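Local structure of ionotropic glutamate receptor bacterial homologue (Nostoc punctiforme, 2PYY) at residues B[67-70]-B[74-77]; B[124-129]-B[180-185]; B[186-191]-B[198-203]. The protein binds L-glutamate in its ligand-binding core and probably serves as the agonist-sensing part of a bacterial ionotropic glutamate receptor. One frame throughout, in Å; residues are numbered along the deposited sequence.

Contact 1 of 3, residues B[67-70]-B[74-77]; sequences AAIS and EREQ. With GLU (glutamic acid), chain E.
R75 and S70 meet through a charged hydrogen bond. R75 NH1 donates a hydrogen bond to S70 O at 2.8 Å, with an angle of 147° at the hydrogen. It arrives in the carbonyl plane, on a lone pair, and S70 O lies close to the guanidinium plane. R75 lies in the first turn of helix 73-78. Its chain runs extended from CG to NE and carries the guanidinium to the loop 67-70.

The bound glutamate joins both segments. R75 NH1 also binds glutamate O, at 2.8 Å and nearly straight (174°). R75 NH2 binds OXT at 3.0 Å, so the guanidinium holds both oxygens of the alpha-carboxylate. S70 N adds a second bond to glutamate O. The ligand's amino N is held by A68 O at 2.7 Å and by S70 OG at 2.8 Å. S70 OG stands beside its backbone N (chi1 -62°), which turns it to the ligand. It also hydrogen-bonds E184. T118 OG1, T122 N and D158 OD2 also hydrogen-bond the ligand.

Packing is slight: I69 CG2 lies 4.0 Å from R75 NH1, approaching obliquely.

The contact forms much of the site for the ligand's alpha-carboxylate and amino group, as in ionotropic glutamate receptors. The arginine would neutralise the carboxylate, while carbonyl and hydroxyl oxygens take the ammonium. S70 O and the carboxylate together probably restrict the guanidinium's rotation. The paired bonds are consistent with alpha-amino-acid recognition.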
loop_
_atom_site.group_PDB
_atom_site.type_symbol
_atom_site.label_atom_id
_atom_site.label_comp_id
_atom_site.label_asym_id
_atom_site.label_seq_id
_atom_site.Cartn_x
_atom_site.Cartn_y
_atom_site.Cartn_z
ATOM N N ALA B 67 -10.766 6.743 8.257
ATOM C CA ALA B 67 -10.706 5.725 9.307
ATOM C C ALA B 67 -9.218 5.511 9.558
ATOM O O ALA B 67 -8.518 6.415 10.020
ATOM C CB ALA B 67 -11.365 4.435 8.830
ATOM N N ALA B 68 -8.752 4.313 9.236
ATOM C CA ALA B 68 -7.358 3.952 9.370
ATOM C C ALA B 68 -7.026 3.423 7.971
ATOM O O ALA B 68 -6.644 2.267 7.800
ATOM C CB ALA B 68 -7.203 2.845 10.413
ATOM N N ILE B 69 -7.200 4.292 6.980
ATOM C CA ILE B 69 -6.992 3.968 5.577
ATOM C C ILE B 69 -5.583 4.180 5.015
ATOM O O ILE B 69 -5.175 5.307 4.745
ATOM C CB ILE B 69 -7.993 4.775 4.694
ATOM C CG1 ILE B 69 -9.404 4.665 5.285
ATOM C CG2 ILE B 69 -7.976 4.234 3.249
ATOM C CD1 ILE B 69 -10.487 5.395 4.501
ATOM N N SER B 70 -4.843 3.096 4.829
ATOM C CA SER B 70 -3.489 3.181 4.300
ATOM C C SER B 70 -3.462 3.704 2.872
ATOM O O SER B 70 -4.263 3.301 2.030
ATOM C CB SER B 70 -2.838 1.803 4.334
ATOM O OG SER B 70 -2.744 1.341 5.662
ATOM N N GLU B 74 -1.642 1.164 -5.323
ATOM C CA GLU B 74 -2.824 0.600 -5.971
ATOM C C GLU B 74 -4.076 1.450 -5.774
ATOM O O GLU B 74 -4.867 1.652 -6.701
ATOM C CB GLU B 74 -3.074 -0.805 -5.431
ATOM C CG GLU B 74 -4.386 -1.412 -5.866
ATOM C CD GLU B 74 -4.652 -2.708 -5.150
ATOM O OE1 GLU B 74 -4.584 -2.721 -3.895
ATOM O OE2 GLU B 74 -4.925 -3.719 -5.835
ATOM N N ARG B 75 -4.266 1.923 -4.548
ATOM C CA ARG B 75 -5.411 2.759 -4.235
ATOM C C ARG B 75 -5.252 4.139 -4.877
ATOM O O ARG B 75 -6.219 4.728 -5.368
ATOM C CB ARG B 75 -5.571 2.881 -2.713
ATOM C CG ARG B 75 -5.884 1.540 -2.052
ATOM C CD ARG B 75 -5.904 1.618 -0.534
ATOM N NE ARG B 75 -6.317 0.348 0.057
ATOM C CZ ARG B 75 -6.288 0.078 1.356
ATOM N NH1 ARG B 75 -5.858 0.995 2.226
ATOM N NH2 ARG B 75 -6.694 -1.113 1.778
ATOM N N GLU B 76 -4.025 4.640 -4.893
ATOM C CA GLU B 76 -3.745 5.945 -5.472
ATOM C C GLU B 76 -3.989 5.952 -6.978
ATOM O O GLU B 76 -4.248 7.000 -7.576
ATOM C CB GLU B 76 -2.301 6.334 -5.182
ATOM C CG GLU B 76 -2.104 7.815 -4.885
ATOM C CD GLU B 76 -2.302 8.685 -6.101
ATOM O OE1 GLU B 76 -1.764 8.320 -7.170
ATOM O OE2 GLU B 76 -2.979 9.738 -5.988
ATOM N N GLN B 77 -3.917 4.781 -7.590
ATOM C CA GLN B 77 -4.122 4.688 -9.021
ATOM C C GLN B 77 -5.543 5.055 -9.437
ATOM O O GLN B 77 -5.754 5.731 -10.446
ATOM C CB GLN B 77 -3.796 3.279 -9.502
ATOM C CG GLN B 77 -3.871 3.126 -11.011
ATOM C CD GLN B 77 -3.511 1.726 -11.455
ATOM O OE1 GLN B 77 -2.357 1.302 -11.333
ATOM N NE2 GLN B 77 -4.500 0.994 -11.968
HETATM N N GLU E . -4.771 0.372 7.387
HETATM C CA GLU E . -5.466 -0.837 6.855
HETATM C C GLU E . -5.803 -0.632 5.381
HETATM O O GLU E . -5.941 0.541 4.973
HETATM C CB GLU E . -6.756 -1.090 7.637
HETATM C CG GLU E . -7.478 -2.376 7.246
HETATM C CD GLU E . -8.833 -2.526 7.926
HETATM O OE1 GLU E . -9.416 -3.628 7.854
HETATM O OE2 GLU E . -9.313 -1.540 8.526
HETATM O OXT GLU E . -5.931 -1.637 4.652
#

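Contact 2 of 3, residues B[124-129]-B[180-185]; sequences ATYLRE and ILREES
Y126 meets L181 and R182 through its ring and hydroxyl, and no hydrogen bond crosses between the segments. The apolar part is with L181. L181 CB lies 3.7 Å from Y126 OH, and L181 CD1 is 4.0 Å from Y126 CE1. The two side chains cross at about a right angle, and CD1 comes to the ring obliquely. Y126 CG stands anti to the backbone N (chi1 174°), which sends the ring out from the helix to the corner at 181-182.

R182 packs loosely against the ring. Y126 CD2 lies over one face of the guanidinium, 4.5 Å from R182 NE. With an alanine here in place of Y126 the ring and hydroxyl are gone, which would probably open a gap beside L181 and leave one face of the R182 guanidinium less covered.

A salt bridge within 180-185 joins R182 NH2 to E184 OE2 at 3.2 Å, bent to 139° and tilted from the guanidinium plane. It ties the guanidinium of the corner residue to the strand that follows. E129 OE2 is 4.8 Å from R182 NH1 and may add a weak attraction without contact.

This is structural packing within one lobe of the two-lobed periplasmic-binding-protein fold. E184 OE1 accepts from T122 OG1 of helix 122-129. That helix packs on strands 114-118 and 133-137. Y126 and L181 both reach I107, and Y126 also touches L90 on strand 86-94, which pairs with strand 175-190.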
loop_
_atom_site.group_PDB
_atom_site.type_symbol
_atom_site.label_atom_id
_atom_site.label_comp_id
_atom_site.label_asym_id
_atom_site.label_seq_id
_atom_site.Cartn_x
_atom_site.Cartn_y
_atom_site.Cartn_z
ATOM N N ALA B 124 -3.160 -8.179 4.654
ATOM C CA ALA B 124 -3.461 -9.405 3.911
ATOM C C ALA B 124 -2.666 -9.400 2.598
ATOM O O ALA B 124 -2.167 -10.436 2.154
ATOM C CB ALA B 124 -4.957 -9.492 3.615
ATOM N N THR B 125 -2.578 -8.225 1.979
ATOM C CA THR B 125 -1.842 -8.048 0.731
ATOM C C THR B 125 -0.354 -8.346 0.965
ATOM O O THR B 125 0.256 -9.152 0.256
ATOM C CB THR B 125 -2.005 -6.601 0.186
ATOM O OG1 THR B 125 -3.367 -6.399 -0.197
ATOM C CG2 THR B 125 -1.119 -6.359 -1.038
ATOM N N TYR B 126 0.216 -7.699 1.972
ATOM C CA TYR B 126 1.612 -7.910 2.312
ATOM C C TYR B 126 1.904 -9.403 2.545
ATOM O O TYR B 126 2.854 -9.962 1.982
ATOM C CB TYR B 126 1.970 -7.088 3.552
ATOM C CG TYR B 126 3.358 -7.341 4.093
ATOM C CD1 TYR B 126 3.559 -8.180 5.193
ATOM C CD2 TYR B 126 4.467 -6.712 3.533
ATOM C CE1 TYR B 126 4.831 -8.376 5.726
ATOM C CE2 TYR B 126 5.739 -6.902 4.056
ATOM C CZ TYR B 126 5.914 -7.728 5.149
ATOM O OH TYR B 126 7.169 -7.897 5.678
ATOM N N LEU B 127 1.079 -10.051 3.358
ATOM C CA LEU B 127 1.275 -11.465 3.633
ATOM C C LEU B 127 1.227 -12.322 2.370
ATOM O O LEU B 127 2.137 -13.113 2.122
ATOM C CB LEU B 127 0.234 -11.961 4.635
ATOM C CG LEU B 127 0.319 -11.323 6.020
ATOM C CD1 LEU B 127 -0.944 -11.639 6.795
ATOM C CD2 LEU B 127 1.553 -11.822 6.770
ATOM N N ARG B 128 0.170 -12.165 1.573
ATOM C CA ARG B 128 0.020 -12.945 0.342
ATOM C C ARG B 128 1.218 -12.768 -0.585
ATOM O O ARG B 128 1.795 -13.741 -1.071
ATOM C CB ARG B 128 -1.258 -12.548 -0.411
ATOM C CG ARG B 128 -2.539 -12.776 0.371
ATOM C CD ARG B 128 -3.756 -12.804 -0.540
ATOM N NE ARG B 128 -3.918 -11.575 -1.305
ATOM C CZ ARG B 128 -4.410 -10.439 -0.821
ATOM N NH1 ARG B 128 -4.803 -10.366 0.441
ATOM N NH2 ARG B 128 -4.491 -9.368 -1.599
ATOM N N GLU B 129 1.583 -11.515 -0.832
ATOM C CA GLU B 129 2.707 -11.206 -1.699
ATOM C C GLU B 129 4.026 -11.793 -1.200
ATOM O O GLU B 129 4.921 -12.074 -1.995
ATOM C CB GLU B 129 2.826 -9.694 -1.876
ATOM C CG GLU B 129 1.709 -9.099 -2.725
ATOM C CD GLU B 129 1.754 -7.580 -2.764
ATOM O OE1 GLU B 129 1.030 -6.981 -3.591
ATOM O OE2 GLU B 129 2.517 -6.994 -1.956
ATOM N N ILE B 180 8.455 -2.523 12.829
ATOM C CA ILE B 180 7.436 -2.358 11.804
ATOM C C ILE B 180 7.895 -3.067 10.534
ATOM O O ILE B 180 9.000 -2.833 10.052
ATOM C CB ILE B 180 7.198 -0.864 11.494
ATOM C CG1 ILE B 180 7.042 -0.081 12.805
ATOM C CG2 ILE B 180 5.960 -0.707 10.627
ATOM C CD1 ILE B 180 5.957 -0.609 13.721
ATOM N N LEU B 181 7.037 -3.935 10.007
ATOM C CA LEU B 181 7.327 -4.705 8.800
ATOM C C LEU B 181 7.352 -3.803 7.575
ATOM O O LEU B 181 8.168 -3.981 6.671
ATOM C CB LEU B 181 6.262 -5.786 8.615
ATOM C CG LEU B 181 5.891 -6.567 9.875
ATOM C CD1 LEU B 181 4.723 -7.499 9.583
ATOM C CD2 LEU B 181 7.090 -7.349 10.362
ATOM N N ARG B 182 6.435 -2.845 7.544
ATOM C CA ARG B 182 6.342 -1.898 6.447
ATOM C C ARG B 182 5.624 -0.651 6.967
ATOM O O ARG B 182 4.615 -0.747 7.675
ATOM C CB ARG B 182 5.565 -2.494 5.256
ATOM C CG ARG B 182 5.558 -1.576 4.021
ATOM C CD ARG B 182 5.043 -2.228 2.724
ATOM N NE ARG B 182 3.585 -2.404 2.682
ATOM C CZ ARG B 182 2.890 -2.759 1.596
ATOM N NH1 ARG B 182 3.511 -2.980 0.444
ATOM N NH2 ARG B 182 1.570 -2.903 1.664
ATOM N N GLU B 183 6.159 0.514 6.624
ATOM C CA GLU B 183 5.571 1.774 7.047
ATOM C C GLU B 183 4.512 2.256 6.082
ATOM O O GLU B 183 4.732 2.307 4.872
ATOM C CB GLU B 183 6.642 2.850 7.173
ATOM C CG GLU B 183 7.530 2.698 8.388
ATOM C CD GLU B 183 8.591 3.775 8.475
ATOM O OE1 GLU B 183 9.231 3.880 9.546
ATOM O OE2 GLU B 183 8.790 4.513 7.476
ATOM N N GLU B 184 3.358 2.619 6.625
ATOM C CA GLU B 184 2.260 3.119 5.806
ATOM C C GLU B 184 1.693 4.346 6.495
ATOM O O GLU B 184 1.728 4.453 7.717
ATOM C CB GLU B 184 1.146 2.070 5.684
ATOM C CG GLU B 184 1.603 0.658 5.329
ATOM C CD GLU B 184 0.448 -0.284 4.998
ATOM O OE1 GLU B 184 -0.534 -0.366 5.790
ATOM O OE2 GLU B 184 0.538 -0.961 3.944
ATOM N N SER B 185 1.183 5.283 5.718
ATOM C CA SER B 185 0.590 6.453 6.321
ATOM C C SER B 185 -0.897 6.372 6.000
ATOM O O SER B 185 -1.301 5.725 5.021
ATOM C CB SER B 185 1.218 7.736 5.759
ATOM O OG SER B 185 0.648 8.090 4.516
#

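Contact 3 of 3, residues B[186-191]-B[198-203]; sequences YGIILP and KPINQA
I200 packs against I188 and L190 with its two methyl-ended branches, one for each partner. Its CG2 stands anti to the backbone N and meets I188 CD1 at 3.7 Å. Its CG1 lies beside the backbone N (chi1 -76°), and the chain then extends to CD1. That reach brings I200 CD1 to L190 CD2, 3.9 Å away.

The two approaches differ. I188 and I200 point at each other tip to tip. In I188, a chi1 of -71° and an extended end carry CD1 out to I200 CG2. L190 and I200 instead slide past each other in opposite directions, and CD2 is the methyl of L190 that makes the contact. The contact is purely apolar, and all three residues are buried. One residue along the same helix segment, K198, forms a salt bridge with E76 of the second subunit.

This is structural packing in the other lobe of the periplasmic-binding-protein fold from the one that holds helix 122-129. It sets helix 197-209 against the end of strand 175-190. W31 of helix 26-38 touches both I188 and I200. On strand 64-66, L64 touches I188 and L190, and I66 touches I188.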
loop_
_atom_site.group_PDB
_atom_site.type_symbol
_atom_site.label_atom_id
_atom_site.label_comp_id
_atom_site.label_asym_id
_atom_site.label_seq_id
_atom_site.Cartn_x
_atom_site.Cartn_y
_atom_site.Cartn_z
ATOM N N TYR B 186 -1.714 6.980 6.854
ATOM C CA TYR B 186 -3.159 6.993 6.641
ATOM C C TYR B 186 -3.540 8.331 6.062
ATOM O O TYR B 186 -2.917 9.346 6.378
ATOM C CB TYR B 186 -3.939 6.842 7.942
ATOM C CG TYR B 186 -3.665 5.590 8.714
ATOM C CD1 TYR B 186 -3.309 4.399 8.072
ATOM C CD2 TYR B 186 -3.801 5.581 10.100
ATOM C CE1 TYR B 186 -3.097 3.230 8.803
ATOM C CE2 TYR B 186 -3.596 4.424 10.835
ATOM C CZ TYR B 186 -3.245 3.256 10.182
ATOM O OH TYR B 186 -3.049 2.124 10.934
ATOM N N GLY B 187 -4.595 8.336 5.255
ATOM C CA GLY B 187 -5.060 9.567 4.655
ATOM C C GLY B 187 -6.563 9.488 4.487
ATOM O O GLY B 187 -7.174 8.452 4.790
ATOM N N ILE B 188 -7.164 10.590 4.052
ATOM C CA ILE B 188 -8.601 10.639 3.798
ATOM C C ILE B 188 -8.667 10.235 2.325
ATOM O O ILE B 188 -7.912 10.766 1.497
ATOM C CB ILE B 188 -9.155 12.084 4.037
ATOM C CG1 ILE B 188 -9.146 12.377 5.547
ATOM C CG2 ILE B 188 -10.585 12.223 3.489
ATOM C CD1 ILE B 188 -9.379 13.865 5.934
ATOM N N ILE B 189 -9.506 9.253 1.999
ATOM C CA ILE B 189 -9.604 8.807 0.612
ATOM C C ILE B 189 -10.740 9.579 -0.045
ATOM O O ILE B 189 -11.803 9.758 0.553
ATOM C CB ILE B 189 -9.828 7.255 0.539
ATOM C CG1 ILE B 189 -9.606 6.744 -0.888
ATOM C CG2 ILE B 189 -11.222 6.899 1.061
ATOM C CD1 ILE B 189 -9.373 5.239 -0.972
ATOM N N LEU B 190 -10.495 10.031 -1.271
ATOM C CA LEU B 190 -11.454 10.834 -2.012
ATOM C C LEU B 190 -11.530 10.359 -3.446
ATOM O O LEU B 190 -10.624 9.679 -3.926
ATOM C CB LEU B 190 -10.972 12.288 -2.035
ATOM C CG LEU B 190 -10.542 12.901 -0.714
ATOM C CD1 LEU B 190 -9.260 13.698 -0.886
ATOM C CD2 LEU B 190 -11.664 13.755 -0.191
ATOM N N PRO B 191 -12.617 10.709 -4.149
ATOM C CA PRO B 191 -12.729 10.295 -5.546
ATOM C C PRO B 191 -11.790 11.196 -6.352
ATOM O O PRO B 191 -11.413 12.267 -5.880
ATOM C CB PRO B 191 -14.201 10.550 -5.862
ATOM C CG PRO B 191 -14.560 11.682 -4.942
ATOM C CD PRO B 191 -13.878 11.295 -3.662
ATOM N N LYS B 198 -8.054 19.818 -1.781
ATOM C CA LYS B 198 -7.261 20.976 -1.361
ATOM C C LYS B 198 -7.759 21.659 -0.077
ATOM O O LYS B 198 -6.968 21.966 0.810
ATOM C CB LYS B 198 -7.136 21.978 -2.523
ATOM C CG LYS B 198 -6.365 21.405 -3.719
ATOM C CD LYS B 198 -6.237 22.395 -4.886
ATOM C CE LYS B 198 -5.532 23.688 -4.450
ATOM N NZ LYS B 198 -4.201 23.395 -3.821
ATOM N N PRO B 199 -9.070 21.900 0.054
ATOM C CA PRO B 199 -9.514 22.544 1.295
ATOM C C PRO B 199 -9.268 21.660 2.523
ATOM O O PRO B 199 -9.071 22.161 3.633
ATOM C CB PRO B 199 -11.001 22.809 1.044
ATOM C CG PRO B 199 -11.379 21.741 0.102
ATOM C CD PRO B 199 -10.202 21.710 -0.862
ATOM N N ILE B 200 -9.281 20.346 2.329
ATOM C CA ILE B 200 -9.028 19.442 3.438
ATOM C C ILE B 200 -7.556 19.553 3.800
ATOM O O ILE B 200 -7.204 19.640 4.972
ATOM C CB ILE B 200 -9.374 17.963 3.064
ATOM C CG1 ILE B 200 -10.887 17.773 3.071
ATOM C CG2 ILE B 200 -8.735 16.994 4.057
ATOM C CD1 ILE B 200 -11.341 16.353 2.743
ATOM N N ASN B 201 -6.694 19.570 2.790
ATOM C CA ASN B 201 -5.262 19.681 3.044
ATOM C C ASN B 201 -4.983 20.989 3.760
ATOM O O ASN B 201 -4.242 21.028 4.737
ATOM C CB ASN B 201 -4.487 19.625 1.728
ATOM C CG ASN B 201 -4.476 18.244 1.128
ATOM O OD1 ASN B 201 -4.888 17.281 1.763
ATOM N ND2 ASN B 201 -3.981 18.134 -0.098
ATOM N N GLN B 202 -5.586 22.058 3.253
ATOM C CA GLN B 202 -5.424 23.389 3.830
ATOM C C GLN B 202 -5.862 23.355 5.302
ATOM O O GLN B 202 -5.166 23.863 6.185
ATOM C CB GLN B 202 -6.275 24.381 3.027
ATOM C CG GLN B 202 -6.280 25.810 3.527
ATOM C CD GLN B 202 -5.011 26.566 3.188
ATOM O OE1 GLN B 202 -4.324 26.251 2.211
ATOM N NE2 GLN B 202 -4.703 27.583 3.982
ATOM N N ALA B 203 -7.020 22.751 5.562
ATOM C CA ALA B 203 -7.532 22.646 6.927
ATOM C C ALA B 203 -6.575 21.865 7.829
ATOM O O ALA B 203 -6.211 22.328 8.908
ATOM C CB ALA B 203 -8.924 21.975 6.932
#

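In the fold
The contacts follow one another along the chain in the order 1, 2, 3. Contacts 2 and 3 both use strand 175-190. Their segments adjoin in sequence, yet their centres lie about 23 Å apart. Contact 1 sits between them, with centres about 13 Å from contact 2 and 12 Å from contact 3. It touches contact 2 through S70 and E184, and contact 3 through the backbone of I69 and G187. Strand 175-190 thus runs past the glutamate site, between the two lobes that enclose the ligand, as in periplasmic-binding-protein folds. It may therefore take part in lobe closure. All three contacts have a residue touching the second subunit.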